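Local atomic coordinates of MarR Like Protein, TVG0766549 (Thermoplasma volcanium, PDB entry 3LFK), a protein that is of unknown function, once reported as a mechanosensitive channel, but has the winged helix-turn-helix structure of MarR-like transcriptional regulators and may act as one. Residues Y32-D37 / K71-Y76; D37-L42 / Q101-R106; L43-H48 / E88-T93. One frame throughout, in Å; residues are numbered along the deposited sequence.

All three contacts are buried and all involve helix 36-47 or the loop leading into it. Interaction 1 joins that loop to helix 66-76, interaction 2 packs the first turns of helix 36-47 against helix 94-116, and interaction 3 sets its last turn against strand 87-92. No direct hydrogen bond crosses any of the three. Interaction 1 adds weak water bridges and a methionine-aromatic approach to its apolar core, interaction 2 is purely aliphatic, and interaction 3, with the largest buried area, includes a lysine chain. Interactions 1 and 2 share D37 and are tied by Y76 to E38; L42 packs on L92 between interactions 2 and 3.

Interaction 1 of 3, residues Y32-D37 / K71-Y76; sequences YDMSQD and KNLMDY
M34 is the residue of 32-37 that meets both apolar partners on helix 66-76, Y76 and L73. Its CG lies 3.8 Å from Y76 CE2, coming obliquely to that side of the ring, while its sulfur turns to the leucine, with M34 SD 4.0 Å from L73 CD2. An extended chi2 (-174°) carries the sulfur past the tyrosine to this methyl, and the M34 and L73 side chains cross at roughly a right angle. The sulfur also makes a Met-aromatic approach, with M34 SD 5.4 Å from the centroid of the Y76 ring and 65° off its normal, again an oblique placement.

Around this apolar centre is a polar fringe. Two waters bridge the segments by donating to D33 O and, weakly, to Y76 OH; the shorter link is 2.7 Å from water 1 to D33 O. A third water joins D37 OD2 to N72 ND2, the latter link being weak at 3.3 Å. The strongest partner of the Y76 hydroxyl is E38 OE1, an oxygen that also takes the N-H of S35. One carboxylate oxygen thus holds the tyrosine and the turn before helix 36-47 together.

N72 O of the same helix lies 3.1 Å above the Y76 ring plane, away from the ring centre; K11, from the N-terminal part of the chain, makes a cation-pi contact with the ring. By its place in the winged-helix topology, 66-76 probably corresponds to the second helix of the helix-turn-helix, the recognition helix in MarR-like regulators that bind DNA. M34 fills the junction behind it, touching V39 and L42 of helix 36-47 and V99 and I103 of helix 94-116, while L73 leans on L41.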
loop_
_atom_site.group_PDB
_atom_site.type_symbol
_atom_site.label_atom_id
_atom_site.label_comp_id
_atom_site.label_asym_id
_atom_site.label_seq_id
_atom_site.Cartn_x
_atom_site.Cartn_y
_atom_site.Cartn_z
ATOM N N TYR A 32 3.783 -9.325 -0.564
ATOM C CA TYR A 32 4.690 -9.038 0.554
ATOM C C TYR A 32 4.088 -9.448 1.879
ATOM O O TYR A 32 4.281 -8.777 2.878
ATOM C CB TYR A 32 5.051 -7.540 0.570
ATOM C CG TYR A 32 5.535 -7.012 -0.770
ATOM C CD1 TYR A 32 4.649 -6.381 -1.654
ATOM C CD2 TYR A 32 6.868 -7.159 -1.166
ATOM C CE1 TYR A 32 5.076 -5.911 -2.885
ATOM C CE2 TYR A 32 7.313 -6.677 -2.415
ATOM C CZ TYR A 32 6.403 -6.054 -3.256
ATOM O OH TYR A 32 6.795 -5.527 -4.472
ATOM N N ASP A 33 3.348 -10.548 1.862
ATOM C CA ASP A 33 2.704 -11.107 3.045
ATOM C C ASP A 33 1.580 -10.284 3.655
ATOM O O ASP A 33 1.133 -10.558 4.769
ATOM C CB ASP A 33 3.755 -11.447 4.107
ATOM C CG ASP A 33 4.781 -12.416 3.590
ATOM O OD1 ASP A 33 4.369 -13.533 3.214
ATOM O OD2 ASP A 33 5.970 -12.058 3.553
ATOM N N MET A 34 1.109 -9.276 2.943
ATOM C CA MET A 34 -0.010 -8.492 3.432
ATOM C C MET A 34 -1.289 -9.268 3.190
ATOM O O MET A 34 -1.383 -10.066 2.247
ATOM C CB MET A 34 -0.111 -7.159 2.682
ATOM C CG MET A 34 1.018 -6.164 3.037
ATOM S SD MET A 34 0.726 -4.582 2.239
ATOM C CE MET A 34 1.342 -4.935 0.563
ATOM N N SER A 35 -2.286 -9.037 4.036
ATOM C CA SER A 35 -3.570 -9.689 3.817
ATOM C C SER A 35 -4.311 -8.822 2.789
ATOM O O SER A 35 -3.896 -7.691 2.519
ATOM C CB SER A 35 -4.328 -9.793 5.140
ATOM O OG SER A 35 -4.170 -8.629 5.912
ATOM N N GLN A 36 -5.406 -9.336 2.220
ATOM C CA GLN A 36 -6.103 -8.566 1.173
ATOM C C GLN A 36 -6.667 -7.217 1.620
ATOM O O GLN A 36 -6.667 -6.244 0.847
ATOM C CB GLN A 36 -7.191 -9.430 0.537
ATOM C CG GLN A 36 -7.877 -8.754 -0.675
ATOM C CD GLN A 36 -6.886 -8.268 -1.732
ATOM O OE1 GLN A 36 -6.010 -9.020 -2.175
ATOM N NE2 GLN A 36 -7.027 -7.000 -2.146
ATOM N N ASP A 37 -7.132 -7.139 2.869
ATOM C CA ASP A 37 -7.644 -5.879 3.379
ATOM C C ASP A 37 -6.538 -4.810 3.359
ATOM O O ASP A 37 -6.779 -3.645 3.016
ATOM C CB ASP A 37 -8.247 -6.062 4.784
ATOM C CG ASP A 37 -7.306 -6.781 5.765
ATOM O OD1 ASP A 37 -6.272 -7.327 5.344
ATOM O OD2 ASP A 37 -7.614 -6.791 6.967
ATOM N N LYS A 71 -3.058 0.898 10.798
ATOM C CA LYS A 71 -1.966 0.740 11.755
ATOM C C LYS A 71 -1.004 -0.337 11.298
ATOM O O LYS A 71 0.185 -0.217 11.510
ATOM C CB LYS A 71 -2.477 0.427 13.157
ATOM C CG LYS A 71 -3.041 1.665 13.837
ATOM C CD LYS A 71 -3.541 1.327 15.246
ATOM C CE LYS A 71 -4.828 2.048 15.559
ATOM N NZ LYS A 71 -5.349 1.665 16.901
ATOM N N ASN A 72 -1.516 -1.401 10.683
ATOM C CA ASN A 72 -0.595 -2.417 10.157
ATOM C C ASN A 72 0.279 -1.818 9.042
ATOM O O ASN A 72 1.486 -2.052 9.000
ATOM C CB ASN A 72 -1.374 -3.637 9.637
ATOM C CG ASN A 72 -1.775 -4.559 10.757
ATOM O OD1 ASN A 72 -0.933 -4.951 11.564
ATOM N ND2 ASN A 72 -3.047 -4.915 10.821
ATOM N N LEU A 73 -0.314 -1.045 8.130
ATOM C CA LEU A 73 0.475 -0.434 7.060
ATOM C C LEU A 73 1.518 0.500 7.632
ATOM O O LEU A 73 2.606 0.614 7.066
ATOM C CB LEU A 73 -0.411 0.328 6.072
ATOM C CG LEU A 73 -1.411 -0.551 5.324
ATOM C CD1 LEU A 73 -2.173 0.348 4.371
ATOM C CD2 LEU A 73 -0.727 -1.661 4.550
ATOM N N MET A 74 1.186 1.172 8.737
ATOM C CA MET A 74 2.165 2.058 9.376
ATOM C C MET A 74 3.291 1.245 10.017
ATOM O O MET A 74 4.472 1.612 9.872
ATOM C CB MET A 74 1.461 2.943 10.398
ATOM C CG MET A 74 0.493 3.869 9.711
ATOM S SD MET A 74 -0.495 4.834 10.963
ATOM C CE MET A 74 -1.053 3.752 11.923
ATOM N N ASP A 75 2.932 0.172 10.711
ATOM C CA ASP A 75 3.922 -0.687 11.350
ATOM C C ASP A 75 4.845 -1.300 10.272
ATOM O O ASP A 75 6.027 -1.471 10.498
ATOM C CB ASP A 75 3.255 -1.827 12.103
ATOM C CG ASP A 75 2.501 -1.371 13.338
ATOM O OD1 ASP A 75 2.609 -0.188 13.738
ATOM O OD2 ASP A 75 1.781 -2.223 13.896
ATOM N N TYR A 76 4.302 -1.606 9.090
ATOM C CA TYR A 76 5.136 -2.191 8.026
ATOM C C TYR A 76 6.115 -1.195 7.426
ATOM O O TYR A 76 7.059 -1.582 6.740
ATOM C CB TYR A 76 4.275 -2.691 6.842
ATOM C CG TYR A 76 3.278 -3.764 7.154
ATOM C CD1 TYR A 76 3.460 -4.662 8.180
ATOM C CD2 TYR A 76 2.131 -3.891 6.360
ATOM C CE1 TYR A 76 2.544 -5.669 8.433
ATOM C CE2 TYR A 76 1.209 -4.889 6.586
ATOM C CZ TYR A 76 1.404 -5.781 7.619
ATOM O OH TYR A 76 0.493 -6.780 7.848
HETATM O O HOH W 1 -0.027 -10.087 7.131
HETATM O O HOH W 2 2.427 -9.423 7.318
HETATM O O HOH W 3 -5.244 -5.709 8.478
#

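Interaction 2 of 3, residues D37-L42 / Q101-R106; sequences DEVSLL and QAIRVR
V39 and I103 are the nearest CA pair between helical segments 37-42 and 101-106, 8.5 Å apart, too far for main chains to touch, so the gap is bridged by side chains. Both segments are regular: L41 N bonds D37 O and L42 N bonds E38 O on one side, V105 N bonds Q101 O and R106 N bonds A102 O on the other. V39, L42 and I103 all direct their CB atoms at the facing helix.

I103 serves both partners with different branches. Its short branch reaches the valine, I103 CG2 lying 4.2 Å from V39 CG1. The longer branch runs on to the leucine one turn further along, where I103 CD1 is 4.4 Å from L42 CD2. In V39, chi1 of 176° sets CG1 opposite the backbone N, and this is the methyl that faces I103; the two side chains meet at a slant.

Other residues extend the patch. L28 also touches I103, and V99 and A100 lie against L42, whereas E38 and L41 leave this face for V69 of helix 66-76. Adjoining faces of helix 36-47 therefore pack on 66-76 and on 94-116. At the rim, R106 bonds through NH1 to N31 OD1, joining the long C-terminal helix to the chain before helix 36-47.

Since only methyl groups meet, and no hydrogen bond or ion pair crosses, the contact rests on burial of hydrocarbon and on van der Waals fit; it supplies no directional bond itself.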
loop_
_atom_site.group_PDB
_atom_site.type_symbol
_atom_site.label_atom_id
_atom_site.label_comp_id
_atom_site.label_asym_id
_atom_site.label_seq_id
_atom_site.Cartn_x
_atom_site.Cartn_y
_atom_site.Cartn_z
ATOM N N ASP A 37 -7.132 -7.139 2.869
ATOM C CA ASP A 37 -7.644 -5.879 3.379
ATOM C C ASP A 37 -6.538 -4.810 3.359
ATOM O O ASP A 37 -6.779 -3.645 3.016
ATOM C CB ASP A 37 -8.247 -6.062 4.784
ATOM C CG ASP A 37 -7.306 -6.781 5.765
ATOM O OD1 ASP A 37 -6.272 -7.327 5.344
ATOM O OD2 ASP A 37 -7.614 -6.791 6.967
ATOM N N GLU A 38 -5.313 -5.222 3.705
ATOM C CA GLU A 38 -4.186 -4.301 3.712
ATOM C C GLU A 38 -3.818 -3.847 2.304
ATOM O O GLU A 38 -3.539 -2.683 2.084
ATOM C CB GLU A 38 -2.983 -4.982 4.407
ATOM C CG GLU A 38 -3.232 -5.088 5.916
ATOM C CD GLU A 38 -2.370 -6.104 6.634
ATOM O OE1 GLU A 38 -1.487 -6.724 6.018
ATOM O OE2 GLU A 38 -2.608 -6.280 7.847
ATOM N N VAL A 39 -3.859 -4.777 1.356
ATOM C CA VAL A 39 -3.553 -4.453 -0.023
ATOM C C VAL A 39 -4.617 -3.481 -0.530
ATOM O O VAL A 39 -4.299 -2.468 -1.139
ATOM C CB VAL A 39 -3.549 -5.721 -0.891
ATOM C CG1 VAL A 39 -3.322 -5.344 -2.355
ATOM C CG2 VAL A 39 -2.421 -6.663 -0.459
ATOM N N SER A 40 -5.883 -3.789 -0.272
ATOM C CA SER A 40 -6.957 -2.881 -0.690
ATOM C C SER A 40 -6.746 -1.457 -0.155
ATOM O O SER A 40 -6.867 -0.463 -0.893
ATOM C CB SER A 40 -8.297 -3.427 -0.181
ATOM O OG SER A 40 -8.596 -4.634 -0.853
ATOM N N LEU A 41 -6.413 -1.333 1.133
ATOM C CA LEU A 41 -6.205 -0.015 1.688
ATOM C C LEU A 41 -4.980 0.690 1.080
ATOM O O LEU A 41 -5.009 1.872 0.815
ATOM C CB LEU A 41 -6.052 -0.086 3.210
ATOM C CG LEU A 41 -5.839 1.304 3.822
ATOM C CD1 LEU A 41 -7.016 2.255 3.515
ATOM C CD2 LEU A 41 -5.674 1.155 5.329
ATOM N N LEU A 42 -3.889 -0.048 0.899
ATOM C CA LEU A 42 -2.689 0.536 0.311
ATOM C C LEU A 42 -2.982 1.100 -1.087
ATOM O O LEU A 42 -2.528 2.191 -1.435
ATOM C CB LEU A 42 -1.583 -0.536 0.244
ATOM C CG LEU A 42 -0.222 -0.060 -0.264
ATOM C CD1 LEU A 42 0.421 0.815 0.778
ATOM C CD2 LEU A 42 0.671 -1.272 -0.558
ATOM N N GLN A 101 2.787 0.640 -6.180
ATOM C CA GLN A 101 2.965 0.687 -7.636
ATOM C C GLN A 101 3.325 -0.697 -8.207
ATOM O O GLN A 101 2.830 -1.085 -9.273
ATOM C CB GLN A 101 4.041 1.703 -8.001
ATOM C CG GLN A 101 4.006 2.141 -9.491
ATOM C CD GLN A 101 2.684 2.791 -9.904
ATOM O OE1 GLN A 101 1.774 2.968 -9.091
ATOM N NE2 GLN A 101 2.577 3.150 -11.181
ATOM N N ALA A 102 4.169 -1.456 -7.502
ATOM C CA ALA A 102 4.554 -2.788 -7.963
ATOM C C ALA A 102 3.335 -3.688 -8.068
ATOM O O ALA A 102 3.181 -4.452 -9.036
ATOM C CB ALA A 102 5.581 -3.397 -7.018
ATOM N N ILE A 103 2.454 -3.601 -7.074
ATOM C CA ILE A 103 1.245 -4.402 -7.062
ATOM C C ILE A 103 0.302 -3.931 -8.173
ATOM O O ILE A 103 -0.295 -4.764 -8.868
ATOM C CB ILE A 103 0.539 -4.299 -5.674
ATOM C CG1 ILE A 103 1.394 -5.035 -4.628
ATOM C CG2 ILE A 103 -0.885 -4.904 -5.730
ATOM C CD1 ILE A 103 0.917 -4.832 -3.159
ATOM N N ARG A 104 0.173 -2.614 -8.337
ATOM C CA ARG A 104 -0.712 -2.073 -9.382
ATOM C C ARG A 104 -0.256 -2.542 -10.754
ATOM O O ARG A 104 -1.071 -2.948 -11.576
ATOM C CB ARG A 104 -0.702 -0.548 -9.368
ATOM C CG ARG A 104 -1.515 0.084 -8.265
ATOM C CD ARG A 104 -1.523 1.599 -8.438
ATOM N NE ARG A 104 -2.253 2.007 -9.642
ATOM C CZ ARG A 104 -2.240 3.235 -10.155
ATOM N NH1 ARG A 104 -1.527 4.196 -9.580
ATOM N NH2 ARG A 104 -2.956 3.511 -11.238
ATOM N N VAL A 105 1.044 -2.463 -11.000
ATOM C CA VAL A 105 1.577 -2.899 -12.298
ATOM C C VAL A 105 1.376 -4.391 -12.513
ATOM O O VAL A 105 0.955 -4.817 -13.604
ATOM C CB VAL A 105 3.054 -2.529 -12.426
ATOM C CG1 VAL A 105 3.664 -3.200 -13.650
ATOM C CG2 VAL A 105 3.178 -1.008 -12.519
ATOM N N ARG A 106 1.645 -5.203 -11.494
ATOM C CA ARG A 106 1.438 -6.649 -11.641
ATOM C C ARG A 106 -0.033 -6.912 -11.980
ATOM O O ARG A 106 -0.358 -7.706 -12.879
ATOM C CB ARG A 106 1.794 -7.379 -10.340
ATOM C CG ARG A 106 1.520 -8.883 -10.351
ATOM C CD ARG A 106 1.388 -9.380 -8.927
ATOM N NE ARG A 106 0.171 -8.858 -8.314
ATOM C CZ ARG A 106 -0.046 -8.805 -7.002
ATOM N NH1 ARG A 106 0.873 -9.233 -6.153
ATOM N NH2 ARG A 106 -1.192 -8.335 -6.542
#

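Interaction 3 of 3, residues L43-H48 / E88-T93; sequences LFLKTH and EKIVLT
L45 and L92 bring the end of helix 36-47 onto the sheet of the winged-helix fold, where strand 87-92 is the central strand of three. Helix 43-47 and strand 88-92 run almost perpendicular, at 96°, with axes 8.7 Å apart.

The apolar part is a leucine pair with an isoleucine beside it. L92 CD2 lies 3.8 Å from L45 CB, and the same methyl is as close to L45 CD1, so it bears on the leucine from CB to CD1, the two side chains crossing at a slant. L45 CD2 reaches along the strand to I90 CG2 at 4.2 Å, meeting it obliquely. I52 and I57 close in on L45 from the neighbouring strand and helix.

An aliphatic contact of a lysine adds to this. The other L92 methyl, CD1, sits over the helix backbone 3.8 Å from K46 CA, and the chain of K46 crosses L92 at about a right angle. The bend of K46 at chi2 (66°) brings its CD to 3.9 Å from L92 CD1 before the amine leads away from the strand.

Backbone pairing holds the strand from both sides: I90 pairs with I52 and L92 with G50, while K89 pairs with D82 and V91 with L80. Past the strand, T93 OG1 caps the start of helix 94-116 through G96 N and also bonds G77 O.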
loop_
_atom_site.group_PDB
_atom_site.type_symbol
_atom_site.label_atom_id
_atom_site.label_comp_id
_atom_site.label_asym_id
_atom_site.label_seq_id
_atom_site.Cartn_x
_atom_site.Cartn_y
_atom_site.Cartn_z
ATOM N N LEU A 43 -3.724 0.338 -1.888
ATOM C CA LEU A 43 -4.056 0.784 -3.239
ATOM C C LEU A 43 -5.045 1.951 -3.186
ATOM O O LEU A 43 -5.014 2.834 -4.046
ATOM C CB LEU A 43 -4.639 -0.380 -4.067
ATOM C CG LEU A 43 -3.661 -1.532 -4.303
ATOM C CD1 LEU A 43 -4.298 -2.576 -5.218
ATOM C CD2 LEU A 43 -2.383 -1.014 -4.900
ATOM N N PHE A 44 -5.910 1.965 -2.183
ATOM C CA PHE A 44 -6.852 3.075 -2.048
ATOM C C PHE A 44 -6.021 4.344 -1.807
ATOM O O PHE A 44 -6.251 5.385 -2.413
ATOM C CB PHE A 44 -7.799 2.808 -0.876
ATOM C CG PHE A 44 -8.695 3.970 -0.535
ATOM C CD1 PHE A 44 -9.924 4.132 -1.169
ATOM C CD2 PHE A 44 -8.305 4.902 0.424
ATOM C CE1 PHE A 44 -10.746 5.214 -0.846
ATOM C CE2 PHE A 44 -9.119 5.982 0.756
ATOM C CZ PHE A 44 -10.342 6.139 0.117
ATOM N N LEU A 45 -5.035 4.270 -0.921
ATOM C CA LEU A 45 -4.205 5.422 -0.643
ATOM C C LEU A 45 -3.434 5.861 -1.892
ATOM O O LEU A 45 -3.309 7.060 -2.159
ATOM C CB LEU A 45 -3.222 5.101 0.507
ATOM C CG LEU A 45 -3.921 4.850 1.858
ATOM C CD1 LEU A 45 -2.900 4.279 2.871
ATOM C CD2 LEU A 45 -4.500 6.147 2.400
ATOM N N LYS A 46 -2.920 4.898 -2.651
ATOM C CA LYS A 46 -2.159 5.190 -3.854
ATOM C C LYS A 46 -3.057 5.858 -4.888
ATOM O O LYS A 46 -2.641 6.818 -5.536
ATOM C CB LYS A 46 -1.574 3.896 -4.439
ATOM C CG LYS A 46 -0.629 4.122 -5.613
ATOM C CD LYS A 46 0.623 4.865 -5.135
ATOM C CE LYS A 46 1.678 5.020 -6.242
ATOM N NZ LYS A 46 1.279 6.023 -7.278
ATOM N N THR A 47 -4.284 5.360 -5.002
ATOM C CA THR A 47 -5.264 5.886 -5.972
ATOM C C THR A 47 -5.654 7.330 -5.671
ATOM O O THR A 47 -6.001 8.089 -6.582
ATOM C CB THR A 47 -6.534 5.014 -5.974
ATOM O OG1 THR A 47 -6.234 3.754 -6.575
ATOM C CG2 THR A 47 -7.665 5.701 -6.746
ATOM N N HIS A 48 -5.619 7.708 -4.401
ATOM C CA HIS A 48 -5.946 9.065 -3.995
ATOM C C HIS A 48 -4.702 9.908 -3.716
ATOM O O HIS A 48 -4.608 10.605 -2.711
ATOM C CB HIS A 48 -6.891 9.017 -2.795
ATOM C CG HIS A 48 -8.196 8.361 -3.114
ATOM N ND1 HIS A 48 -9.212 9.016 -3.777
ATOM C CD2 HIS A 48 -8.599 7.072 -2.994
ATOM C CE1 HIS A 48 -10.179 8.161 -4.052
ATOM N NE2 HIS A 48 -9.834 6.974 -3.589
ATOM N N GLU A 88 -5.993 14.967 10.951
ATOM C CA GLU A 88 -4.812 14.206 10.568
ATOM C C GLU A 88 -4.870 13.761 9.112
ATOM O O GLU A 88 -5.942 13.432 8.590
ATOM C CB GLU A 88 -4.634 13.001 11.498
ATOM C CG GLU A 88 -5.921 12.279 11.851
ATOM C CD GLU A 88 -6.018 11.970 13.335
ATOM O OE1 GLU A 88 -7.050 12.329 13.945
ATOM O OE2 GLU A 88 -5.068 11.371 13.893
ATOM N N LYS A 89 -3.703 13.773 8.470
ATOM C CA LYS A 89 -3.546 13.395 7.063
ATOM C C LYS A 89 -2.721 12.109 7.007
ATOM O O LYS A 89 -1.708 11.991 7.700
ATOM C CB LYS A 89 -2.780 14.490 6.325
ATOM C CG LYS A 89 -3.272 14.836 4.932
ATOM C CD LYS A 89 -4.514 15.717 4.991
ATOM C CE LYS A 89 -4.777 16.400 3.653
ATOM N NZ LYS A 89 -3.720 17.394 3.315
ATOM N N ILE A 90 -3.147 11.156 6.188
ATOM C CA ILE A 90 -2.419 9.885 6.055
ATOM C C ILE A 90 -1.658 9.920 4.730
ATOM O O ILE A 90 -2.231 10.250 3.689
ATOM C CB ILE A 90 -3.380 8.685 6.055
ATOM C CG1 ILE A 90 -4.234 8.688 7.327
ATOM C CG2 ILE A 90 -2.590 7.389 5.871
ATOM C CD1 ILE A 90 -3.438 8.823 8.640
ATOM N N VAL A 91 -0.360 9.597 4.756
ATOM C CA VAL A 91 0.450 9.641 3.542
ATOM C C VAL A 91 1.270 8.378 3.368
ATOM O O VAL A 91 1.695 7.763 4.363
ATOM C CB VAL A 91 1.460 10.833 3.547
ATOM C CG1 VAL A 91 0.762 12.124 3.972
ATOM C CG2 VAL A 91 2.592 10.536 4.468
ATOM N N LEU A 92 1.460 7.956 2.123
ATOM C CA LEU A 92 2.282 6.782 1.870
ATOM C C LEU A 92 3.739 7.208 1.981
ATOM O O LEU A 92 4.096 8.348 1.656
ATOM C CB LEU A 92 2.060 6.222 0.450
ATOM C CG LEU A 92 0.694 5.610 0.167
ATOM C CD1 LEU A 92 0.618 5.183 -1.274
ATOM C CD2 LEU A 92 0.452 4.409 1.081
ATOM N N THR A 93 4.573 6.315 2.492
ATOM C CA THR A 93 6.012 6.602 2.520
ATOM C C THR A 93 6.522 6.252 1.119
ATOM O O THR A 93 5.798 5.674 0.316
ATOM C CB THR A 93 6.737 5.684 3.489
ATOM O OG1 THR A 93 6.485 4.328 3.103
ATOM C CG2 THR A 93 6.233 5.880 4.922
#